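Local coordinates for protein sulfotransferase (Mycobacterium tuberculosis, PDB 2ZQ5) that probably transfers a sulfuryl group from an activated donor such as 3'-phosphoadenosine-5'-phosphosulfate to an acceptor, as other sulfotransferases do, at residues Leu65-Ser75 with Leu177-Val185. Sequence-based numbering, arbitrary orientation.
Sequences LRGALVARLLS and LLRQSLHSV
Gln180 lies along the flank of helix 55-81 between Arg72 and Ser75, and it gives the contact more buried surface than any other residue. With CG anti to its own carbonyl carbon (chi1 -70°), the extended chain carries the amide along the helix to Ser75. There NE2 donates to Ser75 OG over 2.8 Å, with the hydroxyl oxygen close to the amide plane. Arg211 NE, on helix 206-219, bonds to the other end of the amide, Gln180 OE1, and Asn215 OD1 of the same helix bonds to Ser75 OG; the two amide bonds should fix its rotation.

One turn back, Arg72 returns the grip on the main chain. With CG anti to the backbone N (chi1 -172°) and the chain extended as far as NE, its NH1 meets Gln180 O at 2.8 Å; the oxygen lies near the guanidinium plane, whereas the donor stands well above the carbonyl plane. A salt bridge to Asp34 and a bond from NE to Phe29 O hold the same guanidinium from the N-terminal part of the chain.

Arg179 works by packing instead. Its side chain runs past Ala68, CB to CB 4.1 Å, and lays one guanidinium face over Ala71, whose CB is 3.6 Å from Arg179 NH2, while NE bonds to Gln176 O. The small Ala68 also lets the backbone close in, its CB lying 3.5 Å from Arg179 O. Beyond it, Leu182 CD1 lies 4.0 Å from Leu65 CD2, the two side chains crossing at about a right angle.

The general principle is that polar side chains can tie a turn to a helix where small residues permit close approach: here a 3-10 turn following helix 175-178 docks on a long N-terminal helix in the helical part of this P-loop-related α/β fold.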
ATOM      1  N   LEU A  65      -1.806   3.304  14.256  1.00  9.21           N
ATOM      2  CA  LEU A  65      -0.879   2.309  14.771  1.00  8.67           C
ATOM      3  C   LEU A  65      -1.619   1.216  15.531  1.00  9.33           C
ATOM      4  O   LEU A  65      -1.275   0.039  15.416  1.00  8.41           O
ATOM      5  CB  LEU A  65       0.193   2.971  15.645  1.00  9.15           C
ATOM      6  CG  LEU A  65       1.113   3.937  14.883  1.00  9.75           C
ATOM      7  CD1 LEU A  65       2.145   4.504  15.841  1.00 12.68           C
ATOM      8  CD2 LEU A  65       1.803   3.213  13.720  1.00 11.08           C
ATOM      9  N   ARG A  66      -2.635   1.591  16.301  1.00  8.39           N
ATOM     10  CA  ARG A  66      -3.407   0.583  17.016  1.00  9.19           C
ATOM     11  C   ARG A  66      -4.071  -0.295  15.957  1.00  9.00           C
ATOM     12  O   ARG A  66      -4.159  -1.515  16.109  1.00  9.05           O
ATOM     13  CB  ARG A  66      -4.492   1.226  17.883  1.00 10.41           C
ATOM     14  CG  ARG A  66      -5.276   0.200  18.694  1.00 12.21           C
ATOM     15  CD  ARG A  66      -6.513   0.796  19.352  1.00 13.83           C
ATOM     16  NE  ARG A  66      -7.512   1.183  18.361  1.00 15.94           N
ATOM     17  CZ  ARG A  66      -8.728   1.629  18.657  1.00 18.11           C
ATOM     18  NH1 ARG A  66      -9.103   1.750  19.924  1.00 18.66           N
ATOM     19  NH2 ARG A  66      -9.571   1.954  17.686  1.00 19.21           N
ATOM     20  N   GLY A  67      -4.528   0.336  14.876  1.00  7.98           N
ATOM     21  CA  GLY A  67      -5.180  -0.395  13.805  1.00  8.71           C
ATOM     22  C   GLY A  67      -4.267  -1.420  13.163  1.00  7.36           C
ATOM     23  O   GLY A  67      -4.708  -2.509  12.800  1.00  8.32           O
ATOM     24  N   ALA A  68      -2.996  -1.072  13.013  1.00  7.37           N
ATOM     25  CA  ALA A  68      -2.028  -1.982  12.421  1.00  7.39           C
ATOM     26  C   ALA A  68      -1.862  -3.208  13.315  1.00  7.41           C
ATOM     27  O   ALA A  68      -1.779  -4.334  12.826  1.00  7.16           O
ATOM     28  CB  ALA A  68      -0.689  -1.277  12.236  1.00  7.93           C
ATOM     29  N   LEU A  69      -1.820  -2.989  14.627  1.00  7.56           N
ATOM     30  CA  LEU A  69      -1.662  -4.086  15.572  1.00  7.29           C
ATOM     31  C   LEU A  69      -2.924  -4.936  15.670  1.00  7.01           C
ATOM     32  O   LEU A  69      -2.843  -6.147  15.872  1.00  6.60           O
ATOM     33  CB  LEU A  69      -1.270  -3.554  16.955  1.00  6.28           C
ATOM     34  CG  LEU A  69       0.127  -2.927  17.029  1.00  7.15           C
ATOM     35  CD1 LEU A  69       0.448  -2.594  18.482  1.00  9.24           C
ATOM     36  CD2 LEU A  69       1.164  -3.889  16.470  1.00  9.47           C
ATOM     37  N   VAL A  70      -4.087  -4.311  15.528  1.00  8.49           N
ATOM     38  CA  VAL A  70      -5.332  -5.067  15.571  1.00  7.92           C
ATOM     39  C   VAL A  70      -5.366  -5.982  14.349  1.00  9.35           C
ATOM     40  O   VAL A  70      -5.752  -7.146  14.447  1.00  8.10           O
ATOM     41  CB  VAL A  70      -6.567  -4.139  15.557  1.00  7.81           C
ATOM     42  CG1 VAL A  70      -7.829  -4.952  15.284  1.00  9.65           C
ATOM     43  CG2 VAL A  70      -6.689  -3.431  16.898  1.00 10.63           C
ATOM     44  N   ALA A  71      -4.950  -5.455  13.198  1.00  8.49           N
ATOM     45  CA  ALA A  71      -4.919  -6.236  11.964  1.00  7.28           C
ATOM     46  C   ALA A  71      -3.955  -7.408  12.139  1.00  7.45           C
ATOM     47  O   ALA A  71      -4.221  -8.525  11.681  1.00  6.78           O
ATOM     48  CB  ALA A  71      -4.478  -5.353  10.788  1.00  8.22           C
ATOM     49  N   ARG A  72      -2.830  -7.144  12.796  1.00  6.83           N
ATOM     50  CA  ARG A  72      -1.833  -8.175  13.051  1.00  7.10           C
ATOM     51  C   ARG A  72      -2.485  -9.294  13.870  1.00  6.85           C
ATOM     52  O   ARG A  72      -2.335 -10.477  13.558  1.00  7.28           O
ATOM     53  CB  ARG A  72      -0.647  -7.583  13.820  1.00  7.09           C
ATOM     54  CG  ARG A  72       0.517  -8.541  13.963  1.00  7.82           C
ATOM     55  CD  ARG A  72       1.627  -7.983  14.853  1.00  7.98           C
ATOM     56  NE  ARG A  72       2.707  -8.958  14.963  1.00  8.43           N
ATOM     57  CZ  ARG A  72       3.666  -9.127  14.057  1.00  8.38           C
ATOM     58  NH1 ARG A  72       3.703  -8.368  12.968  1.00  7.91           N
ATOM     59  NH2 ARG A  72       4.560 -10.092  14.215  1.00 11.40           N
ATOM     60  N   LEU A  73      -3.216  -8.912  14.913  1.00  6.89           N
ATOM     61  CA  LEU A  73      -3.905  -9.876  15.769  1.00  8.31           C
ATOM     62  C   LEU A  73      -4.933 -10.689  14.990  1.00  7.92           C
ATOM     63  O   LEU A  73      -5.051 -11.898  15.189  1.00  7.65           O
ATOM     64  CB  LEU A  73      -4.609  -9.159  16.925  1.00  7.89           C
ATOM     65  CG  LEU A  73      -3.737  -8.591  18.047  1.00  7.06           C
ATOM     66  CD1 LEU A  73      -4.569  -7.656  18.914  1.00  7.79           C
ATOM     67  CD2 LEU A  73      -3.149  -9.729  18.877  1.00  8.31           C
ATOM     68  N   LEU A  74      -5.681 -10.026  14.111  1.00  6.35           N
ATOM     69  CA  LEU A  74      -6.699 -10.707  13.316  1.00  6.31           C
ATOM     70  C   LEU A  74      -6.082 -11.742  12.382  1.00  6.77           C
ATOM     71  O   LEU A  74      -6.618 -12.839  12.230  1.00  7.36           O
ATOM     72  CB  LEU A  74      -7.520  -9.697  12.504  1.00  7.46           C
ATOM     73  CG  LEU A  74      -8.418  -8.754  13.317  1.00  6.13           C
ATOM     74  CD1 LEU A  74      -9.026  -7.702  12.400  1.00  8.36           C
ATOM     75  CD2 LEU A  74      -9.512  -9.549  14.017  1.00  7.97           C
ATOM     76  N   SER A  75      -4.958 -11.403  11.757  1.00  7.19           N
ATOM     77  CA  SER A  75      -4.293 -12.348  10.861  1.00  6.39           C
ATOM     78  C   SER A  75      -3.759 -13.549  11.636  1.00  7.46           C
ATOM     79  O   SER A  75      -3.907 -14.690  11.200  1.00  7.43           O
ATOM     80  CB  SER A  75      -3.140 -11.670  10.111  1.00  6.78           C
ATOM     81  OG  SER A  75      -3.617 -10.909   9.013  1.00  5.72           O
ATOM     82  N   LEU A 177      -1.521  -4.544   4.347  1.00  6.18           N
ATOM     83  CA  LEU A 177      -1.031  -5.797   4.910  1.00  5.43           C
ATOM     84  C   LEU A 177       0.331  -5.579   5.560  1.00  5.73           C
ATOM     85  O   LEU A 177       0.564  -6.034   6.676  1.00  5.43           O
ATOM     86  CB  LEU A 177      -0.904  -6.881   3.835  1.00  5.93           C
ATOM     87  CG  LEU A 177      -2.192  -7.397   3.194  1.00  5.33           C
ATOM     88  CD1 LEU A 177      -1.839  -8.398   2.114  1.00  6.84           C
ATOM     89  CD2 LEU A 177      -3.088  -8.046   4.250  1.00  6.87           C
ATOM     90  N   LEU A 178       1.219  -4.870   4.864  1.00  5.98           N
ATOM     91  CA  LEU A 178       2.565  -4.615   5.370  1.00  6.06           C
ATOM     92  C   LEU A 178       2.586  -3.813   6.672  1.00  5.99           C
ATOM     93  O   LEU A 178       3.544  -3.903   7.448  1.00  6.14           O
ATOM     94  CB  LEU A 178       3.399  -3.911   4.293  1.00  6.33           C
ATOM     95  CG  LEU A 178       3.640  -4.734   3.022  1.00  6.01           C
ATOM     96  CD1 LEU A 178       4.141  -3.828   1.917  1.00  7.61           C
ATOM     97  CD2 LEU A 178       4.630  -5.858   3.296  1.00  7.68           C
ATOM     98  N   ARG A 179       1.535  -3.036   6.919  1.00  5.34           N
ATOM     99  CA  ARG A 179       1.467  -2.253   8.150  1.00  5.61           C
ATOM    100  C   ARG A 179       1.496  -3.185   9.360  1.00  5.71           C
ATOM    101  O   ARG A 179       1.873  -2.774  10.453  1.00  6.04           O
ATOM    102  CB  ARG A 179       0.192  -1.400   8.187  1.00  5.44           C
ATOM    103  CG  ARG A 179      -1.087  -2.220   8.202  1.00  5.79           C
ATOM    104  CD  ARG A 179      -2.352  -1.378   8.324  1.00  8.17           C
ATOM    105  NE  ARG A 179      -3.524  -2.233   8.156  1.00  9.17           N
ATOM    106  CZ  ARG A 179      -4.716  -2.019   8.704  1.00 10.39           C
ATOM    107  NH1 ARG A 179      -4.926  -0.962   9.479  1.00 11.72           N
ATOM    108  NH2 ARG A 179      -5.704  -2.873   8.470  1.00 11.22           N
ATOM    109  N   GLN A 180       1.097  -4.439   9.166  1.00  6.35           N
ATOM    110  CA  GLN A 180       1.099  -5.402  10.267  1.00  5.20           C
ATOM    111  C   GLN A 180       2.512  -5.583  10.824  1.00  5.38           C
ATOM    112  O   GLN A 180       2.686  -5.896  12.006  1.00  6.17           O
ATOM    113  CB  GLN A 180       0.554  -6.759   9.802  1.00  5.20           C
ATOM    114  CG  GLN A 180      -0.936  -6.769   9.505  1.00  5.18           C
ATOM    115  CD  GLN A 180      -1.472  -8.170   9.263  1.00  5.54           C
ATOM    116  OE1 GLN A 180      -0.826  -9.163   9.606  1.00  6.40           O
ATOM    117  NE2 GLN A 180      -2.662  -8.257   8.682  1.00  5.19           N
ATOM    118  N   SER A 181       3.509  -5.374   9.963  1.00  6.35           N
ATOM    119  CA  SER A 181       4.924  -5.498  10.325  1.00  5.60           C
ATOM    120  C   SER A 181       5.549  -4.130  10.595  1.00  5.56           C
ATOM    121  O   SER A 181       6.743  -4.032  10.894  1.00  7.36           O
ATOM    122  CB  SER A 181       5.704  -6.154   9.184  1.00  6.32           C
ATOM    123  OG  SER A 181       5.157  -7.408   8.822  1.00  6.94           O
ATOM    124  N   LEU A 182       4.741  -3.081  10.485  1.00  6.65           N
ATOM    125  CA  LEU A 182       5.204  -1.709  10.673  1.00  5.97           C
ATOM    126  C   LEU A 182       6.358  -1.349   9.734  1.00  7.24           C
ATOM    127  O   LEU A 182       7.216  -0.533  10.072  1.00  6.51           O
ATOM    128  CB  LEU A 182       5.594  -1.440  12.137  1.00  8.27           C
ATOM    129  CG  LEU A 182       4.456  -1.203  13.148  1.00  8.86           C
ATOM    130  CD1 LEU A 182       3.451  -0.197  12.589  1.00  9.88           C
ATOM    131  CD2 LEU A 182       3.761  -2.514  13.464  1.00  8.83           C
ATOM    132  N   HIS A 183       6.371  -1.983   8.562  1.00  6.91           N
ATOM    133  CA  HIS A 183       7.361  -1.710   7.514  1.00  6.34           C
ATOM    134  C   HIS A 183       6.534  -1.191   6.343  1.00  6.22           C
ATOM    135  O   HIS A 183       5.861  -1.965   5.656  1.00  6.28           O
ATOM    136  CB  HIS A 183       8.107  -2.980   7.082  1.00  6.37           C
ATOM    137  CG  HIS A 183       9.192  -3.405   8.023  1.00  5.92           C
ATOM    138  ND1 HIS A 183       8.936  -3.888   9.288  1.00  6.01           N
ATOM    139  CD2 HIS A 183      10.538  -3.443   7.872  1.00  7.33           C
ATOM    140  CE1 HIS A 183      10.075  -4.208   9.874  1.00  6.44           C
ATOM    141  NE2 HIS A 183      11.063  -3.949   9.037  1.00  7.39           N
ATOM    142  N   SER A 184       6.582   0.114   6.111  1.00  5.16           N
ATOM    143  CA  SER A 184       5.786   0.714   5.046  1.00  5.94           C
ATOM    144  C   SER A 184       6.298   2.095   4.668  1.00  6.49           C
ATOM    145  O   SER A 184       6.723   2.858   5.534  1.00  6.65           O
ATOM    146  CB  SER A 184       4.329   0.821   5.510  1.00  7.46           C
ATOM    147  OG  SER A 184       3.528   1.507   4.564  1.00  6.74           O
ATOM    148  N   VAL A 185       6.265   2.419   3.378  1.00  6.25           N
ATOM    149  CA  VAL A 185       6.705   3.744   2.953  1.00  6.90           C
ATOM    150  C   VAL A 185       5.542   4.735   3.006  1.00  7.75           C
ATOM    151  O   VAL A 185       5.684   5.895   2.615  1.00  8.01           O
ATOM    152  CB  VAL A 185       7.320   3.735   1.525  1.00  6.50           C
ATOM    153  CG1 VAL A 185       8.618   2.942   1.525  1.00 10.83           C
ATOM    154  CG2 VAL A 185       6.336   3.155   0.522  1.00  9.63           C
TER